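Local coordinates for BH0493 protein (Bacillus halodurans C-125, PDB 2QEE) that binds zinc and is a putative member of the amidohydrolase superfamily, its reaction not established here, at residues Glu9-Lys14 against Val378-Tyr383. Sequence-based numbering, arbitrary orientation.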
ATOM      1  N   GLU C   9      11.797 -20.853  18.958  1.00 14.23           N
ATOM      2  CA  GLU C   9      13.176 -20.964  18.420  1.00 14.05           C
ATOM      3  C   GLU C   9      13.317 -22.262  17.646  1.00 14.79           C
ATOM      4  O   GLU C   9      13.970 -22.298  16.578  1.00 15.95           O
ATOM      5  CB  GLU C   9      14.208 -20.896  19.577  1.00 14.89           C
ATOM      6  CG  GLU C   9      14.184 -19.526  20.274  1.00 13.39           C
ATOM      7  CD  GLU C   9      13.270 -19.401  21.471  1.00 15.88           C
ATOM      8  OE1 GLU C   9      13.501 -18.459  22.258  1.00 18.10           O
ATOM      9  OE2 GLU C   9      12.291 -20.164  21.624  1.00 15.37           O
ATOM     10  N   VAL C  10      12.729 -23.342  18.169  1.00 14.31           N
ATOM     11  CA  VAL C  10      12.785 -24.634  17.439  1.00 15.54           C
ATOM     12  C   VAL C  10      11.896 -24.543  16.172  1.00 15.43           C
ATOM     13  O   VAL C  10      12.264 -25.011  15.112  1.00 16.39           O
ATOM     14  CB  VAL C  10      12.444 -25.795  18.314  1.00 16.76           C
ATOM     15  CG1 VAL C  10      12.244 -27.103  17.473  1.00 19.33           C
ATOM     16  CG2 VAL C  10      13.586 -25.969  19.374  1.00 15.97           C
ATOM     17  N   LEU C  11      10.730 -23.944  16.314  1.00 13.66           N
ATOM     18  CA  LEU C  11       9.875 -23.700  15.161  1.00 13.79           C
ATOM     19  C   LEU C  11      10.697 -22.993  14.068  1.00 12.52           C
ATOM     20  O   LEU C  11      10.640 -23.391  12.895  1.00 13.03           O
ATOM     21  CB  LEU C  11       8.723 -22.783  15.576  1.00 15.74           C
ATOM     22  CG  LEU C  11       7.744 -22.316  14.451  1.00 13.73           C
ATOM     23  CD1 LEU C  11       6.988 -23.536  13.831  1.00 14.67           C
ATOM     24  CD2 LEU C  11       6.844 -21.240  14.927  1.00 14.71           C
ATOM     25  N   ALA C  12      11.394 -21.921  14.418  1.00 12.26           N
ATOM     26  CA  ALA C  12      12.149 -21.152  13.404  1.00 13.78           C
ATOM     27  C   ALA C  12      13.185 -22.057  12.730  1.00 17.03           C
ATOM     28  O   ALA C  12      13.303 -22.054  11.503  1.00 16.32           O
ATOM     29  CB  ALA C  12      12.787 -19.929  14.053  1.00 14.51           C
ATOM     30  N   GLU C  13      13.904 -22.877  13.505  1.00 17.52           N
ATOM     31  CA  GLU C  13      14.912 -23.783  12.954  0.50 18.73           C
ATOM     32  C   GLU C  13      14.252 -24.753  11.970  1.00 16.81           C
ATOM     33  O   GLU C  13      14.746 -24.980  10.864  1.00 18.08           O
ATOM     34  CB  GLU C  13      15.561 -24.556  14.117  0.50 17.36           C
ATOM     35  CG  GLU C  13      16.633 -25.576  13.758  0.50 24.11           C
ATOM     36  CD  GLU C  13      16.735 -26.673  14.842  0.50 21.77           C
ATOM     37  OE1 GLU C  13      16.869 -27.880  14.475  0.50 30.97           O
ATOM     38  OE2 GLU C  13      16.652 -26.320  16.072  0.50 27.72           O
ATOM     39  N   LYS C  14      13.134 -25.335  12.399  1.00 13.23           N
ATOM     40  CA  LYS C  14      12.494 -26.384  11.650  1.00 15.37           C
ATOM     41  C   LYS C  14      11.837 -25.852  10.367  1.00 16.35           C
ATOM     42  O   LYS C  14      11.843 -26.517   9.285  1.00 15.73           O
ATOM     43  CB  LYS C  14      11.525 -27.137  12.560  1.00 19.14           C
ATOM     44  CG  LYS C  14      12.378 -27.977  13.557  1.00 22.13           C
ATOM     45  CD  LYS C  14      11.647 -29.165  14.144  1.00 35.86           C
ATOM     46  CE  LYS C  14      12.536 -29.961  15.154  1.00 24.78           C
ATOM     47  NZ  LYS C  14      13.985 -29.823  14.922  1.00 39.08           N
ATOM     48  N   VAL C 378       7.585 -15.396   7.218  1.00 12.26           N
ATOM     49  CA  VAL C 378       6.123 -15.323   7.275  1.00 10.39           C
ATOM     50  C   VAL C 378       5.531 -16.576   7.902  1.00 10.91           C
ATOM     51  O   VAL C 378       4.706 -16.534   8.844  1.00 12.55           O
ATOM     52  CB  VAL C 378       5.535 -15.066   5.858  1.00 10.91           C
ATOM     53  CG1 VAL C 378       4.032 -15.102   5.913  1.00 10.90           C
ATOM     54  CG2 VAL C 378       6.082 -13.686   5.317  1.00 10.86           C
ATOM     55  N   LEU C 379       6.007 -17.739   7.441  1.00 10.17           N
ATOM     56  CA  LEU C 379       5.518 -19.011   8.023  1.00 12.12           C
ATOM     57  C   LEU C 379       5.768 -19.130   9.546  1.00 11.87           C
ATOM     58  O   LEU C 379       4.890 -19.545  10.302  1.00 12.20           O
ATOM     59  CB  LEU C 379       6.199 -20.196   7.284  1.00 13.82           C
ATOM     60  CG  LEU C 379       5.631 -20.481   5.883  1.00 11.38           C
ATOM     61  CD1 LEU C 379       6.613 -21.481   5.243  1.00 15.15           C
ATOM     62  CD2 LEU C 379       4.193 -21.076   6.001  1.00 12.65           C
ATOM     63  N   ILE C 380       6.952 -18.737   9.973  1.00 11.83           N
ATOM     64  CA  ILE C 380       7.332 -18.775  11.412  1.00 12.39           C
ATOM     65  C   ILE C 380       6.280 -17.949  12.221  1.00 12.42           C
ATOM     66  O   ILE C 380       5.688 -18.440  13.197  1.00 12.10           O
ATOM     67  CB  ILE C 380       8.806 -18.318  11.665  1.00 11.47           C
ATOM     68  CG1 ILE C 380       9.765 -19.378  11.116  1.00 12.19           C
ATOM     69  CG2 ILE C 380       9.015 -18.144  13.155  1.00 10.50           C
ATOM     70  CD1 ILE C 380      11.243 -18.892  10.856  1.00 12.07           C
ATOM     71  N   ASP C 381       6.009 -16.729  11.760  1.00 12.20           N
ATOM     72  CA  ASP C 381       5.018 -15.874  12.465  1.00 11.60           C
ATOM     73  C   ASP C 381       3.634 -16.532  12.492  1.00 13.94           C
ATOM     74  O   ASP C 381       2.938 -16.492  13.522  1.00 12.93           O
ATOM     75  CB  ASP C 381       4.904 -14.526  11.738  1.00 12.81           C
ATOM     76  CG  ASP C 381       5.963 -13.521  12.209  1.00 19.71           C
ATOM     77  OD1 ASP C 381       6.672 -13.779  13.250  1.00 17.25           O
ATOM     78  OD2 ASP C 381       6.100 -12.451  11.538  1.00 15.79           O
ATOM     79  N   LYS C 382       3.202 -17.083  11.338  1.00 11.50           N
ATOM     80  CA  LYS C 382       1.853 -17.675  11.261  1.00 12.91           C
ATOM     81  C   LYS C 382       1.724 -18.951  12.100  1.00 12.43           C
ATOM     82  O   LYS C 382       0.720 -19.142  12.772  1.00 12.73           O
ATOM     83  CB  LYS C 382       1.436 -17.910   9.792  1.00 14.05           C
ATOM     84  CG  LYS C 382       0.757 -16.683   9.158  1.00 14.65           C
ATOM     85  CD  LYS C 382       1.658 -15.422   9.148  1.00 12.35           C
ATOM     86  CE  LYS C 382       0.943 -14.175   8.490  1.00 12.44           C
ATOM     87  NZ  LYS C 382      -0.124 -13.735   9.449  1.00 13.95           N
ATOM     88  N   TYR C 383       2.736 -19.825  12.053  1.00 10.14           N
ATOM     89  CA  TYR C 383       2.744 -20.977  12.917  1.00 10.45           C
ATOM     90  C   TYR C 383       2.785 -20.574  14.356  1.00 12.44           C
ATOM     91  O   TYR C 383       2.041 -21.158  15.175  1.00 13.14           O
ATOM     92  CB  TYR C 383       3.908 -21.904  12.600  1.00 12.91           C
ATOM     93  CG  TYR C 383       3.741 -22.661  11.302  1.00 11.32           C
ATOM     94  CD1 TYR C 383       2.591 -23.455  11.045  1.00 12.79           C
ATOM     95  CD2 TYR C 383       4.773 -22.650  10.348  1.00 10.03           C
ATOM     96  CE1 TYR C 383       2.487 -24.205   9.855  1.00 14.50           C
ATOM     97  CE2 TYR C 383       4.666 -23.376   9.155  1.00 12.46           C
ATOM     98  CZ  TYR C 383       3.516 -24.117   8.931  1.00 11.46           C
ATOM     99  OH  TYR C 383       3.481 -24.829   7.738  1.00 13.82           O
TER
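Ala-12 and Ile-380 mark the nearest backbone approach, CA to CA 5.7 Å, between two helical segments whose axes come within 9.5 Å and run in roughly opposed directions, 142° apart. Ile-380 reaches across with its longer branch: CG1 stands anti to the carbonyl carbon (chi1 -70°), and the chain extends until CD1 lies 3.5 Å from CA of Ala-12, touching its methyl as well. The small alanine thus lets the isoleucine tip rest on the backbone of helix 8-21. Leu-11 answers from the other helix with both methyls. Its CD2 sits 3.5 Å from the carbonyl O of Ile-380, a van der Waals contact, and 4.2 Å from CG2 of the same residue, while CD1 meets CB of Tyr-383 at 3.7 Å. Leu-11 and Tyr-383 cross at about a right angle; both leucine methyls rest on CB, and the ring leads away toward Asp-401, which takes its OH in a hydrogen bond. Replacing Ile-380 by an alanine removes CD1 and CG2, which is likely to open a gap over Ala-12 and to leave Leu-11 CD2 without this side-chain neighbour. Ile-398 of helix 395-414 touches both Leu-11 and Tyr-383, extending the apolar cluster. This is oblique, roughly antiparallel helix-helix packing, joining the N-terminal helix 8-21 to helix 363-388 in the C-terminal helical region, away from the zinc site.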